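Local coordinates for protein berberine bridge enzyme-like 28 (Arabidopsis thaliana, PDB 5D79) that is an FAD-dependent oxidoreductase of the berberine bridge enzyme-like family, secreted to the cell wall and involved in adaptation to salt stress, at residues Y224-G232 with A411-H419; A266-Q274 with E318-L326. All coordinates share one frame; numbering follows the deposited sequence.

Starting from the N terminus, the chain runs through the FAD-binding part of the fold and reaches 224-232, at and after helix 222-227. After strand 238-248 of the six-stranded sheet it enters the seven-stranded antiparallel one with strand 253-260. Segment 266-274 of helix 263-276 then meets 318-326 after strands 284-292 and 298-306, and contact 2 closes this short loop, joining that helix to the turn after helix 310-320 beside the sheet. The chain passes through strands 331-334, 363-372 and 396-402 to 411-419, which returns to 224-232. Contact 1 closes the longer loop, with contact 2 nested inside, and joins the FAD-binding PCMH-type region to the loop before strand 425-434. Their centres lie about 33 Å apart.

Contact 1: residues Y224-G232 with A411-H419; sequences YFWAIRGGG and AEYETPFPH
The backbones come closest where the turn after helix 222-227 passes the loop 411-419, with Gly230 CA 5.0 Å from Pro416 CA, and Trp226 CA lies 6.1 Å from Thr415 CA. Trp226 and Pro416 carry the contact, their side chains approaching from opposite directions. The proline lies flat on the indole: Pro416 CG sits 3.6 Å from the centroid of the six-membered ring of Trp226 and almost exactly on its normal, a CH-pi contact. A chi1 of 174° sets Trp226 CG anti to its own backbone N and carries the indole across to residues 413-416. There Trp226 NE1 gives a hydrogen bond to Tyr413 O at 3.2 Å, somewhat bent (148°) and with the donor tilted from the carbonyl plane, so the one polar atom of the ring is satisfied while its face packs on carbon. Pro416 CD also rests 3.1 Å from Trp226 O and 3.5 Å from Arg229 O, a carbonyl oxygen that the contact buries without a polar partner in the model. Glycine suits position 230 because a CB there would crowd Phe417 N and the carbonyl O before it, and at Gly231 there is no room for one beside Ala227 O. Arg229 NE meets Phe225 O at 2.7 Å, nearly straight and from above the carbonyl plane, a bond that folds the arginine back along its own segment. Beyond the two segments, Arg506 makes a cation-pi contact with Trp226, and Asn503 binds Pro416 O. Proline on tryptophan is a familiar CH-pi pairing; here, as structural packing away from the annotated sites, it joins the FAD-binding PCMH-type region to the loop leading into strand 425-434.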
ATOM      1  N   TYR A 224     -15.962 -11.207   8.703  1.00 22.89           N
ATOM      2  CA  TYR A 224     -15.858  -9.795   8.389  1.00 22.18           C
ATOM      3  C   TYR A 224     -14.471  -9.286   8.793  1.00 22.08           C
ATOM      4  O   TYR A 224     -13.788  -8.619   8.004  1.00 22.87           O
ATOM      5  CB  TYR A 224     -16.970  -9.018   9.106  1.00 19.27           C
ATOM      6  CG  TYR A 224     -17.467  -7.755   8.413  1.00 24.06           C
ATOM      7  CD1 TYR A 224     -16.627  -6.975   7.605  1.00 20.42           C
ATOM      8  CD2 TYR A 224     -18.783  -7.337   8.586  1.00 28.44           C
ATOM      9  CE1 TYR A 224     -17.102  -5.823   6.991  1.00 20.55           C
ATOM     10  CE2 TYR A 224     -19.260  -6.196   7.983  1.00 29.77           C
ATOM     11  CZ  TYR A 224     -18.424  -5.438   7.191  1.00 26.65           C
ATOM     12  OH  TYR A 224     -18.949  -4.306   6.605  1.00 24.51           O
ATOM     13  N   PHE A 225     -14.062  -9.613  10.022  1.00 19.44           N
ATOM     14  CA  PHE A 225     -12.767  -9.188  10.565  1.00 19.20           C
ATOM     15  C   PHE A 225     -11.591  -9.679   9.721  1.00 16.79           C
ATOM     16  O   PHE A 225     -10.532  -9.057   9.651  1.00 14.60           O
ATOM     17  CB  PHE A 225     -12.601  -9.679  12.007  1.00 21.94           C
ATOM     18  CG  PHE A 225     -11.384  -9.121  12.692  1.00 23.11           C
ATOM     19  CD1 PHE A 225     -11.315  -7.772  13.018  1.00 25.10           C
ATOM     20  CD2 PHE A 225     -10.304  -9.934  12.994  1.00 21.40           C
ATOM     21  CE1 PHE A 225     -10.188  -7.247  13.630  1.00 24.57           C
ATOM     22  CE2 PHE A 225      -9.179  -9.417  13.606  1.00 19.82           C
ATOM     23  CZ  PHE A 225      -9.118  -8.073  13.925  1.00 22.24           C
ATOM     24  N   TRP A 226     -11.787 -10.812   9.075  1.00 19.66           N
ATOM     25  CA  TRP A 226     -10.753 -11.388   8.243  1.00 18.24           C
ATOM     26  C   TRP A 226     -10.664 -10.597   6.937  1.00 16.60           C
ATOM     27  O   TRP A 226      -9.583 -10.153   6.537  1.00 16.15           O
ATOM     28  CB  TRP A 226     -11.062 -12.877   8.019  1.00 19.06           C
ATOM     29  CG  TRP A 226     -10.188 -13.618   7.066  1.00 16.84           C
ATOM     30  CD1 TRP A 226      -9.035 -14.287   7.358  1.00 13.67           C
ATOM     31  CD2 TRP A 226     -10.423 -13.812   5.667  1.00 14.84           C
ATOM     32  NE1 TRP A 226      -8.524 -14.862   6.222  1.00 15.03           N
ATOM     33  CE2 TRP A 226      -9.361 -14.585   5.169  1.00 16.63           C
ATOM     34  CE3 TRP A 226     -11.420 -13.391   4.783  1.00 14.06           C
ATOM     35  CZ2 TRP A 226      -9.273 -14.951   3.826  1.00 19.14           C
ATOM     36  CZ3 TRP A 226     -11.333 -13.756   3.459  1.00 13.87           C
ATOM     37  CH2 TRP A 226     -10.272 -14.525   2.991  1.00 18.26           C
ATOM     38  N   ALA A 227     -11.815 -10.378   6.311  1.00 18.54           N
ATOM     39  CA  ALA A 227     -11.877  -9.766   4.988  1.00 18.84           C
ATOM     40  C   ALA A 227     -11.282  -8.362   4.954  1.00 18.53           C
ATOM     41  O   ALA A 227     -10.630  -7.989   3.979  1.00 16.27           O
ATOM     42  CB  ALA A 227     -13.312  -9.733   4.498  1.00 18.36           C
ATOM     43  N   ILE A 228     -11.495  -7.587   6.013  1.00 22.15           N
ATOM     44  CA  ILE A 228     -11.015  -6.206   6.028  1.00 24.85           C
ATOM     45  C   ILE A 228      -9.501  -6.126   6.219  1.00 23.24           C
ATOM     46  O   ILE A 228      -8.901  -5.083   5.972  1.00 19.40           O
ATOM     47  CB  ILE A 228     -11.716  -5.352   7.129  1.00 20.14           C
ATOM     48  CG1 ILE A 228     -11.506  -5.954   8.520  1.00 20.38           C
ATOM     49  CG2 ILE A 228     -13.193  -5.226   6.842  1.00 21.93           C
ATOM     50  CD1 ILE A 228     -12.075  -5.107   9.640  1.00 15.72           C
ATOM     51  N   ARG A 229      -8.877  -7.226   6.641  1.00 22.76           N
ATOM     52  CA  ARG A 229      -7.437  -7.215   6.893  1.00 17.51           C
ATOM     53  C   ARG A 229      -6.627  -7.770   5.726  1.00 16.28           C
ATOM     54  O   ARG A 229      -5.817  -8.690   5.908  1.00 15.58           O
ATOM     55  CB  ARG A 229      -7.109  -7.999   8.164  1.00 15.91           C
ATOM     56  CG  ARG A 229      -7.564  -7.314   9.447  1.00 16.89           C
ATOM     57  CD  ARG A 229      -7.224  -8.179  10.653  1.00 23.44           C
ATOM     58  NE  ARG A 229      -8.028  -9.403  10.670  1.00 27.32           N
ATOM     59  CZ  ARG A 229      -7.573 -10.600  11.021  1.00 20.33           C
ATOM     60  NH1 ARG A 229      -6.310 -10.752  11.389  1.00 20.79           N
ATOM     61  NH2 ARG A 229      -8.387 -11.642  11.003  1.00 20.07           N
ATOM     62  N   GLY A 230      -6.836  -7.195   4.540  1.00 13.99           N
ATOM     63  CA  GLY A 230      -6.070  -7.533   3.355  1.00 13.14           C
ATOM     64  C   GLY A 230      -6.913  -7.605   2.093  1.00 15.39           C
ATOM     65  O   GLY A 230      -6.388  -7.537   0.981  1.00 17.19           O
ATOM     66  N   GLY A 231      -8.227  -7.727   2.265  1.00 18.64           N
ATOM     67  CA  GLY A 231      -9.136  -7.988   1.157  1.00 16.96           C
ATOM     68  C   GLY A 231      -9.481  -6.772   0.320  1.00 19.23           C
ATOM     69  O   GLY A 231     -10.228  -6.866  -0.660  1.00 17.34           O
ATOM     70  N   GLY A 232      -8.913  -5.632   0.698  1.00 21.74           N
ATOM     71  CA  GLY A 232      -9.265  -4.363   0.087  1.00 18.01           C
ATOM     72  C   GLY A 232     -10.549  -3.855   0.705  1.00 17.97           C
ATOM     73  O   GLY A 232     -11.628  -4.366   0.421  1.00 20.87           O
ATOM     74  N   ALA A 411       0.577 -19.013   6.919  1.00 15.67           N
ATOM     75  CA  ALA A 411      -0.033 -19.762   5.825  1.00 15.61           C
ATOM     76  C   ALA A 411      -0.938 -18.856   5.007  1.00 18.44           C
ATOM     77  O   ALA A 411      -1.407 -17.828   5.501  1.00 16.35           O
ATOM     78  CB  ALA A 411      -0.802 -20.956   6.349  1.00 13.58           C
ATOM     79  N   GLU A 412      -1.172 -19.232   3.749  1.00 18.27           N
ATOM     80  CA  GLU A 412      -1.974 -18.426   2.824  1.00 19.88           C
ATOM     81  C   GLU A 412      -3.343 -18.016   3.402  1.00 23.18           C
ATOM     82  O   GLU A 412      -3.743 -16.852   3.290  1.00 19.33           O
ATOM     83  CB  GLU A 412      -2.173 -19.199   1.514  1.00 20.07           C
ATOM     84  CG  GLU A 412      -3.049 -18.494   0.484  1.00 20.19           C
ATOM     85  CD  GLU A 412      -3.377 -19.373  -0.709  1.00 21.65           C
ATOM     86  OE1 GLU A 412      -3.513 -20.604  -0.520  1.00 27.24           O
ATOM     87  OE2 GLU A 412      -3.490 -18.831  -1.832  1.00 16.70           O
ATOM     88  N   TYR A 413      -4.029 -18.977   4.037  1.00 21.36           N
ATOM     89  CA  TYR A 413      -5.405 -18.828   4.512  1.00 15.08           C
ATOM     90  C   TYR A 413      -5.583 -17.867   5.691  1.00 15.29           C
ATOM     91  O   TYR A 413      -6.698 -17.467   5.994  1.00 17.39           O
ATOM     92  CB  TYR A 413      -5.962 -20.206   4.910  1.00 17.44           C
ATOM     93  CG  TYR A 413      -5.577 -20.629   6.325  1.00 21.26           C
ATOM     94  CD1 TYR A 413      -4.393 -21.318   6.574  1.00 18.40           C
ATOM     95  CD2 TYR A 413      -6.403 -20.335   7.415  1.00 15.74           C
ATOM     96  CE1 TYR A 413      -4.040 -21.682   7.860  1.00 14.91           C
ATOM     97  CE2 TYR A 413      -6.050 -20.696   8.701  1.00 15.39           C
ATOM     98  CZ  TYR A 413      -4.872 -21.366   8.915  1.00 16.35           C
ATOM     99  OH  TYR A 413      -4.530 -21.720  10.192  1.00 16.78           O
ATOM    100  N   GLU A 414      -4.501 -17.508   6.367  1.00 13.11           N
ATOM    101  CA  GLU A 414      -4.612 -16.772   7.625  1.00 15.89           C
ATOM    102  C   GLU A 414      -5.202 -15.375   7.491  1.00 16.45           C
ATOM    103  O   GLU A 414      -5.994 -14.960   8.326  1.00 18.94           O
ATOM    104  CB  GLU A 414      -3.246 -16.683   8.303  1.00 17.54           C
ATOM    105  CG  GLU A 414      -2.770 -18.036   8.827  1.00 23.53           C
ATOM    106  CD  GLU A 414      -1.484 -17.945   9.619  1.00 26.45           C
ATOM    107  OE1 GLU A 414      -0.557 -18.746   9.351  1.00 24.64           O
ATOM    108  OE2 GLU A 414      -1.409 -17.070  10.507  1.00 30.37           O
ATOM    109  N   THR A 415      -4.786 -14.637   6.469  1.00 18.92           N
ATOM    110  CA  THR A 415      -5.394 -13.352   6.139  1.00 14.38           C
ATOM    111  C   THR A 415      -5.597 -13.356   4.632  1.00 13.85           C
ATOM    112  O   THR A 415      -4.995 -14.172   3.935  1.00 17.58           O
ATOM    113  CB  THR A 415      -4.522 -12.146   6.580  1.00 16.23           C
ATOM    114  OG1 THR A 415      -3.364 -12.051   5.747  1.00 21.92           O
ATOM    115  CG2 THR A 415      -4.090 -12.266   8.037  1.00 16.67           C
ATOM    116  N   PRO A 416      -6.458 -12.469   4.115  1.00 13.97           N
ATOM    117  CA  PRO A 416      -6.717 -12.494   2.668  1.00 16.80           C
ATOM    118  C   PRO A 416      -5.463 -12.390   1.780  1.00 19.98           C
ATOM    119  O   PRO A 416      -5.452 -13.019   0.714  1.00 20.13           O
ATOM    120  CB  PRO A 416      -7.639 -11.289   2.466  1.00 16.97           C
ATOM    121  CG  PRO A 416      -8.409 -11.217   3.750  1.00 14.23           C
ATOM    122  CD  PRO A 416      -7.404 -11.593   4.826  1.00 13.26           C
ATOM    123  N   PHE A 417      -4.440 -11.646   2.205  1.00 16.48           N
ATOM    124  CA  PHE A 417      -3.166 -11.597   1.486  1.00 10.78           C
ATOM    125  C   PHE A 417      -2.601 -13.018   1.318  1.00 16.04           C
ATOM    126  O   PHE A 417      -2.317 -13.707   2.306  1.00 16.50           O
ATOM    127  CB  PHE A 417      -2.169 -10.692   2.228  1.00 13.79           C
ATOM    128  CG  PHE A 417      -0.841 -10.567   1.547  1.00 12.50           C
ATOM    129  CD1 PHE A 417       0.155 -11.515   1.756  1.00 11.12           C
ATOM    130  CD2 PHE A 417      -0.585  -9.500   0.700  1.00 14.89           C
ATOM    131  CE1 PHE A 417       1.379 -11.412   1.129  1.00 13.87           C
ATOM    132  CE2 PHE A 417       0.642  -9.380   0.071  1.00 18.87           C
ATOM    133  CZ  PHE A 417       1.630 -10.343   0.288  1.00 18.81           C
ATOM    134  N   PRO A 418      -2.448 -13.469   0.064  1.00 15.65           N
ATOM    135  CA  PRO A 418      -2.164 -14.885  -0.173  1.00 14.43           C
ATOM    136  C   PRO A 418      -0.691 -15.244  -0.360  1.00 15.96           C
ATOM    137  O   PRO A 418      -0.345 -16.427  -0.354  1.00 18.79           O
ATOM    138  CB  PRO A 418      -2.920 -15.144  -1.474  1.00 12.60           C
ATOM    139  CG  PRO A 418      -2.684 -13.888  -2.238  1.00 10.80           C
ATOM    140  CD  PRO A 418      -2.798 -12.782  -1.192  1.00 12.81           C
ATOM    141  N   HIS A 419       0.161 -14.246  -0.548  1.00 15.08           N
ATOM    142  CA  HIS A 419       1.520 -14.489  -1.025  1.00 15.25           C
ATOM    143  C   HIS A 419       2.488 -14.765   0.106  1.00 15.27           C
ATOM    144  O   HIS A 419       3.219 -13.881   0.547  1.00 14.36           O
ATOM    145  CB  HIS A 419       1.993 -13.297  -1.846  1.00 14.02           C
ATOM    146  CG  HIS A 419       0.964 -12.803  -2.803  1.00 13.32           C
ATOM    147  ND1 HIS A 419       0.703 -13.429  -4.000  1.00 16.53           N
ATOM    148  CD2 HIS A 419       0.096 -11.772  -2.720  1.00  9.96           C
ATOM    149  CE1 HIS A 419      -0.271 -12.794  -4.621  1.00 12.65           C
ATOM    150  NE2 HIS A 419      -0.652 -11.781  -3.868  1.00 10.52           N
TER

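Contact 2: residues A266-Q274 with E318-L326; sequences AVRIIKKWQ and EEKFPELGL
Helix 263-276 lies against the seven-stranded antiparallel sheet, and contact 2 is where the turn that ends helix 310-320 packs beside it. Phe321, the first residue to leave helical geometry, directs its ring into the groove between Ile269, Lys272 and Trp273. Its CZ lies 3.7 Å from Trp273 CB and 3.8 Å from Ile269 CG2, while Lys272 CG meets Phe321 CE1 at 3.6 Å as the two side chains slide past each other in opposite directions. Phe321 CE2 comes to the edge of the Trp273 indole, near its plane, and Leu324 CB covers one face of the phenyl ring from within its own turn. Replacing the Phe321 ring with the methyl group of an alanine is likely to leave a gap between Trp273 CB and Ile269 CG2 and to strip Lys272 CG of its apolar neighbour. Ile269 also sends CG2, the branch anti to its backbone N, to Leu324 CD1 at 3.6 Å, crossing it at about a right angle. On the sheet side, Phe302 of strand 298-306 touches both Ile269 and Leu324, and Trp273 NE1 is bound by Ile286 O of strand 284-292. On the outer side Lys272 folds at chi2 and chi4, so that its chain curls toward the turn. Lys272 NZ is modelled against Glu323 OE1, too close to be reliable, so a salt bridge there is plausible but its details are doubtful. The contact therefore grades from an apolar interior, suited to aromatic and branched residues, to a charged outer rim, where Arg268 NH1 stays 5.9 Å from Glu323 OE2 and any attraction between them is probably longer-range.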
ATOM      1  N   ALA A 266      27.397  -5.863  -9.941  1.00 36.04           N
ATOM      2  CA  ALA A 266      26.064  -5.763  -9.335  1.00 30.03           C
ATOM      3  C   ALA A 266      25.135  -6.917  -9.721  1.00 26.81           C
ATOM      4  O   ALA A 266      24.343  -7.378  -8.901  1.00 22.09           O
ATOM      5  CB  ALA A 266      25.424  -4.445  -9.709  1.00 27.37           C
ATOM      6  N   VAL A 267      25.226  -7.365 -10.972  1.00 28.13           N
ATOM      7  CA  VAL A 267      24.419  -8.480 -11.462  1.00 27.25           C
ATOM      8  C   VAL A 267      24.836  -9.748 -10.722  1.00 28.77           C
ATOM      9  O   VAL A 267      23.999 -10.564 -10.333  1.00 29.04           O
ATOM     10  CB  VAL A 267      24.566  -8.665 -13.000  1.00 26.46           C
ATOM     11  CG1 VAL A 267      23.977  -9.996 -13.458  1.00 25.71           C
ATOM     12  CG2 VAL A 267      23.911  -7.512 -13.756  1.00 17.90           C
ATOM     13  N   ARG A 268      26.141  -9.887 -10.519  1.00 29.57           N
ATOM     14  CA  ARG A 268      26.727 -10.988  -9.756  1.00 31.55           C
ATOM     15  C   ARG A 268      26.150 -11.087  -8.338  1.00 29.04           C
ATOM     16  O   ARG A 268      25.796 -12.171  -7.858  1.00 25.90           O
ATOM     17  CB  ARG A 268      28.240 -10.792  -9.705  1.00 38.33           C
ATOM     18  CG  ARG A 268      29.029 -11.890  -9.033  1.00 45.88           C
ATOM     19  CD  ARG A 268      30.511 -11.503  -8.969  1.00 49.09           C
ATOM     20  NE  ARG A 268      30.693 -10.221  -8.293  1.00 48.13           N
ATOM     21  CZ  ARG A 268      30.746 -10.082  -6.974  1.00 45.63           C
ATOM     22  NH1 ARG A 268      30.644 -11.146  -6.186  1.00 42.13           N
ATOM     23  NH2 ARG A 268      30.903  -8.882  -6.439  1.00 48.45           N
ATOM     24  N   ILE A 269      26.052  -9.929  -7.695  1.00 25.86           N
ATOM     25  CA  ILE A 269      25.584  -9.784  -6.321  1.00 22.94           C
ATOM     26  C   ILE A 269      24.067  -9.980  -6.212  1.00 20.25           C
ATOM     27  O   ILE A 269      23.561 -10.564  -5.249  1.00 16.15           O
ATOM     28  CB  ILE A 269      25.989  -8.392  -5.776  1.00 19.41           C
ATOM     29  CG1 ILE A 269      27.506  -8.329  -5.582  1.00 17.42           C
ATOM     30  CG2 ILE A 269      25.249  -8.054  -4.496  1.00 17.83           C
ATOM     31  CD1 ILE A 269      28.023  -6.948  -5.391  1.00 18.13           C
ATOM     32  N   ILE A 270      23.342  -9.491  -7.210  1.00 23.25           N
ATOM     33  CA  ILE A 270      21.896  -9.670  -7.254  1.00 24.15           C
ATOM     34  C   ILE A 270      21.533 -11.162  -7.389  1.00 22.85           C
ATOM     35  O   ILE A 270      20.615 -11.648  -6.722  1.00 18.77           O
ATOM     36  CB  ILE A 270      21.274  -8.841  -8.410  1.00 27.30           C
ATOM     37  CG1 ILE A 270      21.386  -7.328  -8.103  1.00 26.52           C
ATOM     38  CG2 ILE A 270      19.828  -9.249  -8.634  1.00 23.37           C
ATOM     39  CD1 ILE A 270      21.349  -6.385  -9.324  1.00 19.13           C
ATOM     40  N   LYS A 271      22.271 -11.885  -8.231  1.00 23.80           N
ATOM     41  CA  LYS A 271      22.103 -13.337  -8.367  1.00 24.61           C
ATOM     42  C   LYS A 271      22.231 -14.052  -7.029  1.00 26.38           C
ATOM     43  O   LYS A 271      21.437 -14.932  -6.718  1.00 30.07           O
ATOM     44  CB  LYS A 271      23.123 -13.915  -9.349  1.00 24.33           C
ATOM     45  CG  LYS A 271      22.811 -13.654 -10.802  1.00 24.47           C
ATOM     46  CD  LYS A 271      23.668 -14.535 -11.695  1.00 28.76           C
ATOM     47  CE  LYS A 271      23.335 -16.008 -11.498  1.00 30.96           C
ATOM     48  NZ  LYS A 271      24.415 -16.899 -12.009  1.00 33.25           N
ATOM     49  N   LYS A 272      23.231 -13.665  -6.242  1.00 28.44           N
ATOM     50  CA  LYS A 272      23.441 -14.228  -4.913  1.00 31.42           C
ATOM     51  C   LYS A 272      22.354 -13.790  -3.924  1.00 28.98           C
ATOM     52  O   LYS A 272      21.911 -14.593  -3.101  1.00 28.62           O
ATOM     53  CB  LYS A 272      24.827 -13.837  -4.392  1.00 39.04           C
ATOM     54  CG  LYS A 272      25.034 -14.056  -2.903  1.00 45.64           C
ATOM     55  CD  LYS A 272      24.978 -15.534  -2.531  1.00 49.53           C
ATOM     56  CE  LYS A 272      25.200 -15.752  -1.034  1.00 47.74           C
ATOM     57  NZ  LYS A 272      26.612 -15.508  -0.633  1.00 46.76           N
ATOM     58  N   TRP A 273      21.930 -12.527  -4.000  1.00 25.35           N
ATOM     59  CA  TRP A 273      20.850 -12.022  -3.145  1.00 20.00           C
ATOM     60  C   TRP A 273      19.601 -12.891  -3.299  1.00 18.86           C
ATOM     61  O   TRP A 273      18.902 -13.166  -2.336  1.00 19.79           O
ATOM     62  CB  TRP A 273      20.538 -10.557  -3.481  1.00 14.73           C
ATOM     63  CG  TRP A 273      19.353  -9.926  -2.732  1.00 13.94           C
ATOM     64  CD1 TRP A 273      19.403  -9.230  -1.557  1.00 14.67           C
ATOM     65  CD2 TRP A 273      17.967  -9.911  -3.142  1.00 14.43           C
ATOM     66  NE1 TRP A 273      18.139  -8.795  -1.204  1.00 15.16           N
ATOM     67  CE2 TRP A 273      17.244  -9.206  -2.156  1.00 14.22           C
ATOM     68  CE3 TRP A 273      17.268 -10.451  -4.235  1.00 13.38           C
ATOM     69  CZ2 TRP A 273      15.861  -9.022  -2.230  1.00 16.16           C
ATOM     70  CZ3 TRP A 273      15.893 -10.262  -4.306  1.00 14.52           C
ATOM     71  CH2 TRP A 273      15.206  -9.554  -3.312  1.00 15.66           C
ATOM     72  N   GLN A 274      19.341 -13.341  -4.517  1.00 19.28           N
ATOM     73  CA  GLN A 274      18.123 -14.089  -4.815  1.00 21.30           C
ATOM     74  C   GLN A 274      18.022 -15.398  -4.066  1.00 20.39           C
ATOM     75  O   GLN A 274      16.925 -15.914  -3.855  1.00 21.49           O
ATOM     76  CB  GLN A 274      18.022 -14.378  -6.310  1.00 22.20           C
ATOM     77  CG  GLN A 274      17.428 -13.257  -7.125  1.00 16.99           C
ATOM     78  CD  GLN A 274      17.049 -13.732  -8.496  1.00 18.46           C
ATOM     79  OE1 GLN A 274      15.912 -13.580  -8.918  1.00 18.53           O
ATOM     80  NE2 GLN A 274      18.005 -14.336  -9.201  1.00 21.93           N
ATOM     81  N   GLU A 318      28.865 -11.570   6.590  1.00 31.57           N
ATOM     82  CA  GLU A 318      30.054 -12.185   5.990  1.00 38.03           C
ATOM     83  C   GLU A 318      29.813 -13.686   5.842  1.00 37.35           C
ATOM     84  O   GLU A 318      30.385 -14.356   4.973  1.00 35.31           O
ATOM     85  CB  GLU A 318      31.306 -11.910   6.836  1.00 47.70           C
ATOM     86  CG  GLU A 318      31.748 -10.447   6.855  1.00 55.23           C
ATOM     87  CD  GLU A 318      32.173  -9.981   8.239  1.00 63.48           C
ATOM     88  OE1 GLU A 318      32.128 -10.808   9.180  1.00 66.02           O
ATOM     89  OE2 GLU A 318      32.543  -8.790   8.388  1.00 64.64           O
ATOM     90  N   GLU A 319      28.936 -14.187   6.708  1.00 39.53           N
ATOM     91  CA  GLU A 319      28.509 -15.580   6.738  1.00 38.91           C
ATOM     92  C   GLU A 319      27.529 -15.925   5.611  1.00 32.72           C
ATOM     93  O   GLU A 319      27.711 -16.918   4.903  1.00 35.20           O
ATOM     94  CB  GLU A 319      27.874 -15.880   8.100  1.00 46.66           C
ATOM     95  CG  GLU A 319      27.025 -17.136   8.161  1.00 57.78           C
ATOM     96  CD  GLU A 319      27.846 -18.389   8.372  1.00 69.06           C
ATOM     97  OE1 GLU A 319      29.095 -18.285   8.411  1.00 71.67           O
ATOM     98  OE2 GLU A 319      27.233 -19.475   8.503  1.00 73.50           O
ATOM     99  N   LYS A 320      26.499 -15.101   5.437  1.00 26.58           N
ATOM    100  CA  LYS A 320      25.418 -15.417   4.508  1.00 29.46           C
ATOM    101  C   LYS A 320      25.492 -14.659   3.165  1.00 32.32           C
ATOM    102  O   LYS A 320      24.944 -15.119   2.156  1.00 37.66           O
ATOM    103  CB  LYS A 320      24.062 -15.143   5.176  1.00 29.97           C
ATOM    104  CG  LYS A 320      23.759 -15.974   6.426  1.00 34.74           C
ATOM    105  CD  LYS A 320      23.670 -17.464   6.124  1.00 38.35           C
ATOM    106  CE  LYS A 320      22.618 -18.156   6.997  1.00 42.75           C
ATOM    107  NZ  LYS A 320      21.201 -17.791   6.657  1.00 40.54           N
ATOM    108  N   PHE A 321      26.165 -13.511   3.148  1.00 28.31           N
ATOM    109  CA  PHE A 321      26.161 -12.632   1.978  1.00 25.73           C
ATOM    110  C   PHE A 321      27.491 -11.881   1.843  1.00 29.58           C
ATOM    111  O   PHE A 321      27.506 -10.655   1.804  1.00 30.59           O
ATOM    112  CB  PHE A 321      24.992 -11.634   2.097  1.00 26.25           C
ATOM    113  CG  PHE A 321      24.536 -11.025   0.788  1.00 24.67           C
ATOM    114  CD1 PHE A 321      25.174 -11.312  -0.408  1.00 27.08           C
ATOM    115  CD2 PHE A 321      23.463 -10.150   0.773  1.00 27.54           C
ATOM    116  CE1 PHE A 321      24.745 -10.750  -1.594  1.00 28.30           C
ATOM    117  CE2 PHE A 321      23.028  -9.577  -0.409  1.00 30.64           C
ATOM    118  CZ  PHE A 321      23.671  -9.882  -1.594  1.00 31.97           C
ATOM    119  N   PRO A 322      28.620 -12.610   1.795  1.00 32.86           N
ATOM    120  CA  PRO A 322      29.887 -11.878   1.784  1.00 29.80           C
ATOM    121  C   PRO A 322      30.152 -11.197   0.452  1.00 26.11           C
ATOM    122  O   PRO A 322      31.062 -10.383   0.362  1.00 30.30           O
ATOM    123  CB  PRO A 322      30.924 -12.971   2.062  1.00 28.44           C
ATOM    124  CG  PRO A 322      30.326 -14.193   1.536  1.00 29.07           C
ATOM    125  CD  PRO A 322      28.837 -14.069   1.760  1.00 32.39           C
ATOM    126  N   GLU A 323      29.362 -11.515  -0.562  1.00 25.31           N
ATOM    127  CA  GLU A 323      29.532 -10.915  -1.879  1.00 31.94           C
ATOM    128  C   GLU A 323      29.134  -9.436  -1.890  1.00 29.74           C
ATOM    129  O   GLU A 323      29.582  -8.673  -2.742  1.00 27.78           O
ATOM    130  CB  GLU A 323      28.715 -11.682  -2.928  1.00 37.96           C
ATOM    131  CG  GLU A 323      29.207 -13.102  -3.203  1.00 41.23           C
ATOM    132  CD  GLU A 323      28.766 -14.094  -2.142  1.00 38.47           C
ATOM    133  OE1 GLU A 323      27.771 -13.802  -1.451  1.00 29.58           O
ATOM    134  OE2 GLU A 323      29.425 -15.152  -1.994  1.00 43.99           O
ATOM    135  N   LEU A 324      28.291  -9.034  -0.943  1.00 29.37           N
ATOM    136  CA  LEU A 324      27.875  -7.640  -0.842  1.00 24.94           C
ATOM    137  C   LEU A 324      29.038  -6.733  -0.432  1.00 23.31           C
ATOM    138  O   LEU A 324      29.101  -5.577  -0.838  1.00 23.45           O
ATOM    139  CB  LEU A 324      26.718  -7.488   0.146  1.00 25.85           C
ATOM    140  CG  LEU A 324      26.006  -6.149  -0.063  1.00 29.53           C
ATOM    141  CD1 LEU A 324      25.552  -6.018  -1.512  1.00 28.88           C
ATOM    142  CD2 LEU A 324      24.842  -5.926   0.889  1.00 28.12           C
ATOM    143  N   GLY A 325      29.959  -7.267   0.367  1.00 21.70           N
ATOM    144  CA  GLY A 325      31.140  -6.539   0.776  1.00 20.37           C
ATOM    145  C   GLY A 325      30.837  -5.468   1.802  1.00 24.16           C
ATOM    146  O   GLY A 325      31.532  -4.449   1.861  1.00 24.85           O
ATOM    147  N   LEU A 326      29.796  -5.697   2.607  1.00 24.36           N
ATOM    148  CA  LEU A 326      29.402  -4.761   3.663  1.00 19.65           C
ATOM    149  C   LEU A 326      30.474  -4.616   4.729  1.00 23.39           C
ATOM    150  O   LEU A 326      30.994  -5.611   5.242  1.00 24.20           O
ATOM    151  CB  LEU A 326      28.106  -5.199   4.329  1.00 16.76           C
ATOM    152  CG  LEU A 326      27.614  -4.228   5.396  1.00 17.71           C
ATOM    153  CD1 LEU A 326      27.254  -2.931   4.727  1.00 17.71           C
ATOM    154  CD2 LEU A 326      26.413  -4.784   6.139  1.00 15.83           C
TER